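Local coordinates for flagellar basal body protein (Helicobacter pylori, PDB 5NPY), which is a flagellar hook protein that probably assembles into the curved joint linking the basal body to the filament, at residues A[308-313]-A[330-335]; A[434-437]-A[442-445]; A[480-485]-A[557-562]. All coordinates share one frame; numbering follows the deposited sequence.

Contact 1: residues A[308-313]-A[330-335]; sequences LLLEIA and DKLGLN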
loop_
_atom_site.group_PDB
_atom_site.type_symbol
_atom_site.label_atom_id
_atom_site.label_comp_id
_atom_site.label_asym_id
_atom_site.label_seq_id
_atom_site.Cartn_x
_atom_site.Cartn_y
_atom_site.Cartn_z
ATOM N N LEU A 308 -29.596 -1.299 -15.980
ATOM C CA LEU A 308 -29.650 -0.631 -17.266
ATOM C C LEU A 308 -29.643 -1.657 -18.392
ATOM O O LEU A 308 -29.099 -2.756 -18.249
ATOM C CB LEU A 308 -28.479 0.357 -17.423
ATOM C CG LEU A 308 -28.393 1.435 -16.336
ATOM C CD1 LEU A 308 -27.278 2.381 -16.648
ATOM C CD2 LEU A 308 -29.716 2.201 -16.174
ATOM N N LEU A 309 -30.260 -1.286 -19.510
ATOM C CA LEU A 309 -30.334 -2.141 -20.683
ATOM C C LEU A 309 -29.842 -1.380 -21.897
ATOM O O LEU A 309 -29.834 -0.145 -21.920
ATOM C CB LEU A 309 -31.768 -2.624 -20.975
ATOM C CG LEU A 309 -32.636 -3.036 -19.793
ATOM C CD1 LEU A 309 -34.064 -3.197 -20.262
ATOM C CD2 LEU A 309 -32.114 -4.339 -19.226
ATOM N N LEU A 310 -29.450 -2.150 -22.912
ATOM C CA LEU A 310 -29.275 -1.661 -24.271
ATOM C C LEU A 310 -30.571 -1.859 -25.051
ATOM O O LEU A 310 -31.352 -2.779 -24.783
ATOM C CB LEU A 310 -28.123 -2.387 -24.972
ATOM C CG LEU A 310 -26.747 -2.256 -24.321
ATOM C CD1 LEU A 310 -25.726 -3.071 -25.112
ATOM C CD2 LEU A 310 -26.302 -0.799 -24.218
ATOM N N GLU A 311 -30.794 -0.988 -26.032
ATOM C CA GLU A 311 -32.059 -0.975 -26.747
ATOM C C GLU A 311 -31.823 -0.638 -28.209
ATOM O O GLU A 311 -31.206 0.385 -28.520
ATOM C CB GLU A 311 -33.010 0.041 -26.110
ATOM C CG GLU A 311 -34.211 0.392 -26.951
ATOM C CD GLU A 311 -34.884 1.661 -26.479
ATOM O OE1 GLU A 311 -34.224 2.729 -26.507
ATOM O OE2 GLU A 311 -36.059 1.578 -26.057
ATOM N N ILE A 312 -32.313 -1.491 -29.101
ATOM C CA ILE A 312 -32.267 -1.237 -30.535
ATOM C C ILE A 312 -33.625 -0.681 -30.935
ATOM O O ILE A 312 -34.643 -1.373 -30.841
ATOM C CB ILE A 312 -31.916 -2.499 -31.328
ATOM C CG1 ILE A 312 -30.683 -3.162 -30.725
ATOM C CG2 ILE A 312 -31.646 -2.153 -32.798
ATOM C CD1 ILE A 312 -30.287 -4.432 -31.438
ATOM N N ALA A 313 -33.643 0.577 -31.368
ATOM C CA ALA A 313 -34.875 1.314 -31.593
ATOM C C ALA A 313 -34.887 1.908 -32.993
ATOM O O ALA A 313 -33.848 2.304 -33.532
ATOM C CB ALA A 313 -35.048 2.435 -30.556
ATOM N N ASP A 330 -26.173 -13.037 -28.810
ATOM C CA ASP A 330 -26.652 -14.107 -27.968
ATOM C C ASP A 330 -26.438 -13.723 -26.516
ATOM O O ASP A 330 -27.308 -13.825 -25.738
ATOM C CB ASP A 330 -25.904 -15.435 -28.208
ATOM C CG ASP A 330 -26.201 -16.095 -29.557
ATOM O OD1 ASP A 330 -27.156 -15.768 -30.246
ATOM O OD2 ASP A 330 -25.440 -16.986 -29.942
ATOM N N LYS A 331 -25.251 -13.278 -26.179
ATOM C CA LYS A 331 -24.887 -12.882 -24.843
ATOM C C LYS A 331 -25.695 -11.765 -24.252
ATOM O O LYS A 331 -25.985 -11.780 -23.113
ATOM C CB LYS A 331 -23.445 -12.467 -24.833
ATOM C CG LYS A 331 -22.473 -13.594 -24.887
ATOM C CD LYS A 331 -22.528 -14.370 -23.635
ATOM C CE LYS A 331 -21.684 -15.598 -23.769
ATOM N NZ LYS A 331 -22.329 -16.678 -23.023
ATOM N N LEU A 332 -26.046 -10.801 -25.064
ATOM C CA LEU A 332 -26.799 -9.675 -24.648
ATOM C C LEU A 332 -28.290 -9.856 -24.755
ATOM O O LEU A 332 -29.011 -9.018 -24.324
ATOM C CB LEU A 332 -26.420 -8.497 -25.509
ATOM C CG LEU A 332 -25.037 -7.956 -25.270
ATOM C CD1 LEU A 332 -24.506 -7.171 -26.441
ATOM C CD2 LEU A 332 -24.960 -7.181 -23.980
ATOM N N GLY A 333 -28.752 -10.940 -25.334
ATOM C CA GLY A 333 -30.162 -11.118 -25.524
ATOM C C GLY A 333 -30.717 -10.140 -26.539
ATOM O O GLY A 333 -31.781 -9.617 -26.377
ATOM N N LEU A 334 -29.979 -9.910 -27.595
ATOM C CA LEU A 334 -30.391 -9.003 -28.608
ATOM C C LEU A 334 -30.628 -9.693 -29.935
ATOM O O LEU A 334 -30.668 -9.060 -30.952
ATOM C CB LEU A 334 -29.344 -7.930 -28.759
ATOM C CG LEU A 334 -29.374 -6.767 -27.775
ATOM C CD1 LEU A 334 -28.264 -5.791 -28.079
ATOM C CD2 LEU A 334 -30.712 -6.059 -27.752
ATOM N N ASN A 335 -30.789 -11.002 -29.911
ATOM C CA ASN A 335 -31.019 -11.791 -31.099
ATOM C C ASN A 335 -32.322 -11.518 -31.771
ATOM O O ASN A 335 -33.341 -11.555 -31.153
ATOM C CB ASN A 335 -31.107 -13.237 -30.695
ATOM C CG ASN A 335 -29.781 -13.869 -30.561
ATOM O OD1 ASN A 335 -28.847 -13.422 -31.157
ATOM N ND2 ASN A 335 -29.698 -14.923 -29.798
#
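Leu334, just beyond the end of a short helix, packs its methyls on the tip of Ile312 in strand 308-313 and passes the carbonyl of Leu310. From CB, the first torsion (chi1 -82°) sets CG anti to the carbonyl carbon and carries the branch toward the strand. Leu334 CB and CG stay a little further back from Ile312 CD1. The two methyls do the touching. Leu334 CD1 lies 4.1 Å from Ile312 CD1, and Leu334 CD2 comes equally close to that same methyl while also meeting Ile312 CG1 at 4.2 Å, so the isoleucine tip sits across the leucine fork. Leu334 CD2 faces the backbone too, 4.5 Å from Leu310 O. Two residues earlier, Leu332 makes a lighter contact, its CD2 4.3 Å from Leu310 CD1. The join is wholly apolar and buried, made of van der Waals packing between alternate residues of the strand (Leu310, Ile312) and of segment 330-335 (Leu332, Leu334).

Between the two leucines Gly333 ends the helix in a Schellman motif, with a positive phi of 68°, and the reversal brings Leu334 round to the same side as Leu332. On the outer flank Asn335 ND2 donates to Asp330 OD1 at 2.7 Å, reaching the carboxylate on its anti side and tying the exit of the helix to its last turn.

Helix 327-332 thus lies against the antiparallel sheet in which strand 308-313 runs between 293-298 and 346-364; Leu332 and Leu334 also touch the latter strand, at Ile352 and Ser349.

Contact 2: residues A[434-437]-A[442-445]; sequences PMTL and NKLT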
loop_
_atom_site.group_PDB
_atom_site.type_symbol
_atom_site.label_atom_id
_atom_site.label_comp_id
_atom_site.label_asym_id
_atom_site.label_seq_id
_atom_site.Cartn_x
_atom_site.Cartn_y
_atom_site.Cartn_z
ATOM N N PRO A 434 0.095 9.244 -9.473
ATOM C CA PRO A 434 -0.418 9.492 -8.119
ATOM C C PRO A 434 -1.429 10.633 -8.103
ATOM O O PRO A 434 -1.467 11.490 -8.990
ATOM C CB PRO A 434 0.843 9.842 -7.328
ATOM C CG PRO A 434 1.762 10.448 -8.366
ATOM C CD PRO A 434 1.499 9.671 -9.631
ATOM N N MET A 435 -2.284 10.622 -7.086
ATOM C CA MET A 435 -3.357 11.599 -7.003
ATOM C C MET A 435 -3.293 12.287 -5.645
ATOM O O MET A 435 -2.581 11.851 -4.730
ATOM C CB MET A 435 -4.735 10.945 -7.261
ATOM C CG MET A 435 -5.418 10.296 -6.042
ATOM S SD MET A 435 -6.731 9.125 -6.530
ATOM C CE MET A 435 -5.681 7.680 -6.805
ATOM N N THR A 436 -4.026 13.394 -5.529
ATOM C CA THR A 436 -4.060 14.179 -4.295
ATOM C C THR A 436 -5.472 14.184 -3.736
ATOM O O THR A 436 -6.402 14.681 -4.380
ATOM C CB THR A 436 -3.570 15.615 -4.502
ATOM O OG1 THR A 436 -2.173 15.591 -4.830
ATOM C CG2 THR A 436 -3.767 16.424 -3.188
ATOM N N LEU A 437 -5.633 13.599 -2.562
ATOM C CA LEU A 437 -6.887 13.624 -1.833
ATOM C C LEU A 437 -6.776 14.669 -0.746
ATOM O O LEU A 437 -5.683 14.949 -0.252
ATOM C CB LEU A 437 -7.183 12.270 -1.188
ATOM C CG LEU A 437 -6.979 11.057 -2.083
ATOM C CD1 LEU A 437 -7.353 9.808 -1.292
ATOM C CD2 LEU A 437 -7.786 11.210 -3.365
ATOM N N ASN A 442 -5.783 18.157 5.136
ATOM C CA ASN A 442 -4.398 17.805 4.864
ATOM C C ASN A 442 -4.306 17.121 3.506
ATOM O O ASN A 442 -5.241 16.433 3.073
ATOM C CB ASN A 442 -3.829 16.896 5.963
ATOM C CG ASN A 442 -3.885 17.539 7.337
ATOM O OD1 ASN A 442 -4.789 17.274 8.125
ATOM N ND2 ASN A 442 -2.923 18.396 7.623
ATOM N N LYS A 443 -3.174 17.322 2.834
ATOM C CA LYS A 443 -2.928 16.698 1.540
ATOM C C LYS A 443 -2.349 15.302 1.750
ATOM O O LYS A 443 -1.318 15.138 2.417
ATOM C CB LYS A 443 -1.988 17.552 0.693
ATOM C CG LYS A 443 -2.595 18.862 0.158
ATOM C CD LYS A 443 -1.487 19.795 -0.306
ATOM C CE LYS A 443 -0.423 19.977 0.792
ATOM N NZ LYS A 443 0.953 20.236 0.255
ATOM N N LEU A 444 -3.013 14.303 1.182
ATOM C CA LEU A 444 -2.512 12.935 1.150
ATOM C C LEU A 444 -2.246 12.524 -0.296
ATOM O O LEU A 444 -3.169 12.522 -1.116
ATOM C CB LEU A 444 -3.515 11.996 1.811
ATOM C CG LEU A 444 -3.170 10.513 2.002
ATOM C CD1 LEU A 444 -4.177 9.933 2.954
ATOM C CD2 LEU A 444 -3.203 9.741 0.684
ATOM N N THR A 445 -0.998 12.116 -0.586
ATOM C CA THR A 445 -0.609 11.602 -1.906
ATOM C C THR A 445 -0.950 10.115 -1.988
ATOM O O THR A 445 -0.396 9.316 -1.226
ATOM C CB THR A 445 0.896 11.785 -2.154
ATOM O OG1 THR A 445 1.290 13.128 -1.866
ATOM C CG2 THR A 445 1.286 11.408 -3.623
#
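Leu437 and Leu444 sit side by side across a beta hairpin, strands 435-439 and 442-447, and form its antiparallel hydrogen-bonded pair. Two backbone bonds hold them: Leu437 N gives to Leu444 O at 3.1 Å, and Leu444 N returns the bond to Leu437 O at 3.1 Å. Both leucine side chains lie on the buried face of the hairpin. Leu437 tucks its CB 4.0 Å from Leu444 O, and on this same side it packs on Tyr446 and on Thr417 of strand 411-423, while Met435 reaches Glu419 of that strand.

The other face looks outward and is looser. Here Thr436 and Thr445 make the neighbouring non-hydrogen-bonded pair. Thr436 CG2 brushes Lys443 CG at 4.3 Å, while the end of the lysine leads off from the hairpin. Thr445 turns its methyl toward the partner strand: chi1 of -50° places CG2 anti to the backbone N, where it meets Pro434 CB at 4.0 Å.

Beyond the hairpin, Thr445 bonds through its backbone to Thr191 and Val193, which extends the sheet to strand 192-198. Between the two strands, Thr445 CA points its hydrogen at Met435 O, 3.5 Å away, in a CA-H...O contact.

Contact 3: residues A[480-485]-A[557-562]; sequences RDMRIE and IRHKYL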
loop_
_atom_site.group_PDB
_atom_site.type_symbol
_atom_site.label_atom_id
_atom_site.label_comp_id
_atom_site.label_asym_id
_atom_site.label_seq_id
_atom_site.Cartn_x
_atom_site.Cartn_y
_atom_site.Cartn_z
ATOM N N ARG A 480 4.147 -1.840 25.553
ATOM C CA ARG A 480 3.774 -3.222 25.832
ATOM C C ARG A 480 4.911 -3.975 26.519
ATOM O O ARG A 480 4.801 -4.301 27.701
ATOM C CB ARG A 480 3.336 -3.935 24.551
ATOM C CG ARG A 480 1.831 -4.062 24.453
ATOM C CD ARG A 480 1.406 -5.042 23.387
ATOM N NE ARG A 480 0.266 -5.823 23.849
ATOM C CZ ARG A 480 0.379 -6.938 24.561
ATOM N NH1 ARG A 480 1.582 -7.400 24.877
ATOM N NH2 ARG A 480 -0.707 -7.591 24.957
ATOM N N ASP A 481 5.993 -4.267 25.811
ATOM C CA ASP A 481 7.105 -5.003 26.390
ATOM C C ASP A 481 8.389 -4.517 25.735
ATOM O O ASP A 481 8.363 -3.782 24.746
ATOM C CB ASP A 481 6.926 -6.520 26.221
ATOM C CG ASP A 481 7.178 -6.988 24.794
ATOM O OD1 ASP A 481 8.242 -7.599 24.549
ATOM O OD2 ASP A 481 6.315 -6.744 23.921
ATOM N N MET A 482 9.518 -4.930 26.298
ATOM C CA MET A 482 10.819 -4.502 25.802
ATOM C C MET A 482 11.699 -5.712 25.519
ATOM O O MET A 482 11.768 -6.648 26.326
ATOM C CB MET A 482 11.521 -3.558 26.796
ATOM C CG MET A 482 13.029 -3.382 26.526
ATOM S SD MET A 482 13.876 -2.236 27.640
ATOM C CE MET A 482 14.134 -3.312 29.051
ATOM N N ARG A 483 12.368 -5.684 24.370
ATOM C CA ARG A 483 13.300 -6.725 23.969
ATOM C C ARG A 483 14.712 -6.160 23.924
ATOM O O ARG A 483 14.919 -4.999 23.550
ATOM C CB ARG A 483 12.954 -7.309 22.597
ATOM C CG ARG A 483 11.528 -7.774 22.457
ATOM C CD ARG A 483 10.627 -6.657 21.967
ATOM N NE ARG A 483 9.262 -7.129 21.790
ATOM C CZ ARG A 483 8.813 -7.704 20.679
ATOM N NH1 ARG A 483 9.630 -7.873 19.642
ATOM N NH2 ARG A 483 7.547 -8.108 20.604
ATOM N N ILE A 484 15.672 -6.995 24.308
ATOM C CA ILE A 484 17.090 -6.692 24.209
ATOM C C ILE A 484 17.728 -7.905 23.545
ATOM O O ILE A 484 17.887 -8.955 24.176
ATOM C CB ILE A 484 17.727 -6.405 25.570
ATOM C CG1 ILE A 484 17.086 -5.174 26.217
ATOM C CG2 ILE A 484 19.231 -6.234 25.428
ATOM C CD1 ILE A 484 17.985 -4.502 27.266
ATOM N N GLU A 485 18.084 -7.769 22.270
ATOM C CA GLU A 485 18.647 -8.870 21.502
ATOM C C GLU A 485 20.024 -9.253 22.029
ATOM O O GLU A 485 20.652 -8.533 22.813
ATOM C CB GLU A 485 18.757 -8.501 20.022
ATOM C CG GLU A 485 17.448 -8.641 19.287
ATOM C CD GLU A 485 16.732 -9.921 19.667
ATOM O OE1 GLU A 485 17.287 -11.014 19.410
ATOM O OE2 GLU A 485 15.627 -9.831 20.242
ATOM N N ILE A 557 25.273 -10.349 24.254
ATOM C CA ILE A 557 24.623 -9.781 25.428
ATOM C C ILE A 557 23.429 -10.652 25.792
ATOM O O ILE A 557 22.637 -11.025 24.921
ATOM C CB ILE A 557 24.186 -8.327 25.173
ATOM C CG1 ILE A 557 25.409 -7.439 24.957
ATOM C CG2 ILE A 557 23.384 -7.812 26.334
ATOM C CD1 ILE A 557 25.099 -5.944 24.912
ATOM N N ARG A 558 23.290 -10.972 27.075
ATOM C CA ARG A 558 22.244 -11.873 27.549
ATOM C C ARG A 558 21.303 -11.123 28.490
ATOM O O ARG A 558 21.679 -10.796 29.622
ATOM C CB ARG A 558 22.865 -13.085 28.233
ATOM C CG ARG A 558 23.641 -13.979 27.278
ATOM C CD ARG A 558 24.426 -15.044 28.035
ATOM N NE ARG A 558 23.555 -15.882 28.859
ATOM C CZ ARG A 558 23.885 -17.085 29.322
ATOM N NH1 ARG A 558 25.073 -17.603 29.041
ATOM N NH2 ARG A 558 23.022 -17.770 30.064
ATOM N N HIS A 559 20.079 -10.864 28.024
ATOM C CA HIS A 559 19.101 -10.127 28.817
ATOM C C HIS A 559 18.588 -10.984 29.975
ATOM O O HIS A 559 18.322 -12.182 29.819
ATOM C CB HIS A 559 17.940 -9.676 27.926
ATOM C CG HIS A 559 17.052 -8.639 28.545
ATOM N ND1 HIS A 559 15.798 -8.347 28.052
ATOM C CD2 HIS A 559 17.234 -7.825 29.611
ATOM C CE1 HIS A 559 15.242 -7.403 28.792
ATOM N NE2 HIS A 559 16.093 -7.066 29.743
ATOM N N LYS A 560 18.494 -10.360 31.151
ATOM C CA LYS A 560 17.912 -10.946 32.361
ATOM C C LYS A 560 18.757 -12.083 32.942
ATOM O O LYS A 560 18.231 -12.991 33.591
ATOM C CB LYS A 560 16.464 -11.385 32.113
ATOM C CG LYS A 560 15.564 -10.173 31.883
ATOM C CD LYS A 560 14.083 -10.494 31.835
ATOM C CE LYS A 560 13.274 -9.233 32.141
ATOM N NZ LYS A 560 11.919 -9.241 31.524
ATOM N N TYR A 561 20.073 -12.021 32.728
ATOM C CA TYR A 561 21.054 -12.804 33.468
ATOM C C TYR A 561 22.130 -11.866 34.010
ATOM O O TYR A 561 22.357 -10.780 33.472
ATOM C CB TYR A 561 21.714 -13.885 32.603
ATOM C CG TYR A 561 20.828 -15.054 32.238
ATOM C CD1 TYR A 561 20.915 -16.261 32.923
ATOM C CD2 TYR A 561 19.917 -14.956 31.194
ATOM C CE1 TYR A 561 20.113 -17.336 32.582
ATOM C CE2 TYR A 561 19.109 -16.025 30.846
ATOM C CZ TYR A 561 19.209 -17.215 31.541
ATOM O OH TYR A 561 18.395 -18.274 31.187
ATOM N N LEU A 562 22.797 -12.296 35.083
ATOM C CA LEU A 562 23.895 -11.550 35.687
ATOM C C LEU A 562 25.103 -12.465 35.871
ATOM O O LEU A 562 25.030 -13.686 35.697
ATOM C CB LEU A 562 23.478 -10.921 37.027
ATOM C CG LEU A 562 22.478 -9.761 36.979
ATOM C CD1 LEU A 562 22.110 -9.250 38.373
ATOM C CD2 LEU A 562 23.019 -8.623 36.120
HETATM O O HOH W 1 19.807 -10.852 25.382
#
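A single water is gripped by three backbone atoms where Ile484 and His559 come together. It accepts from His559 N at 2.7 Å and donates to Ile484 O at 3.0 Å and to Ile557 O at 2.9 Å, spending both of its hydrogens on carbonyls. The two backbones are thus bridged by water here instead of bonding directly.

Beside this bridge the side chains of Ile484 and His559 cross at about a right angle. Ile484 lies over one face of the imidazole: CG1 sits 3.9 Å from the centroid of the His559 ring, 12° off its normal, a CH-pi contact, with CB over the ND1 side and CD1 nearer NE2. The histidine reaches this place with chi1 at -166°, CG anti to the backbone N. Lys560 CG covers the opposite face toward the rim, so the ring is clamped between two aliphatic chains. Its rotation is fixed further by NE2, which bonds to Glu86 O. Met482 adds its methyl obliquely, CE 4.2 Å from His559 CE1.

His559 is itself the second residue of a type II turn from Arg558 to Tyr561, which bends the chain away. Strand 555-559 is the outermost member, within this chain, of an antiparallel sheet and runs beside 87-93, whose Phe87 and Met89 touch Met482 and Ile484. Strand 477-484, which pairs with 489-494, thus packs its side chains on strands 87-93 and 555-559.

The three contacts are spread along an elongated chain and follow one another in sequence without touching. Contact 2 lies nearest the middle, about 14 Å from the chain's centre, with contacts 1 and 3 on opposite sides of that centre and their own centres about 71 Å apart. Centre to centre, contact 2 is about 41 Å from contact 1 and 42 Å from contact 3. The bound tris-hydroxymethyl-methyl-ammonium, in a pocket that includes Asn226, Arg393 and Glu399, lies about 14 Å from the side chain of Met435 in contact 2. Contact 3 joins residues distant in sequence, bringing the family's C-terminal region against strand 477-484, whereas contact 2 is a local hairpin.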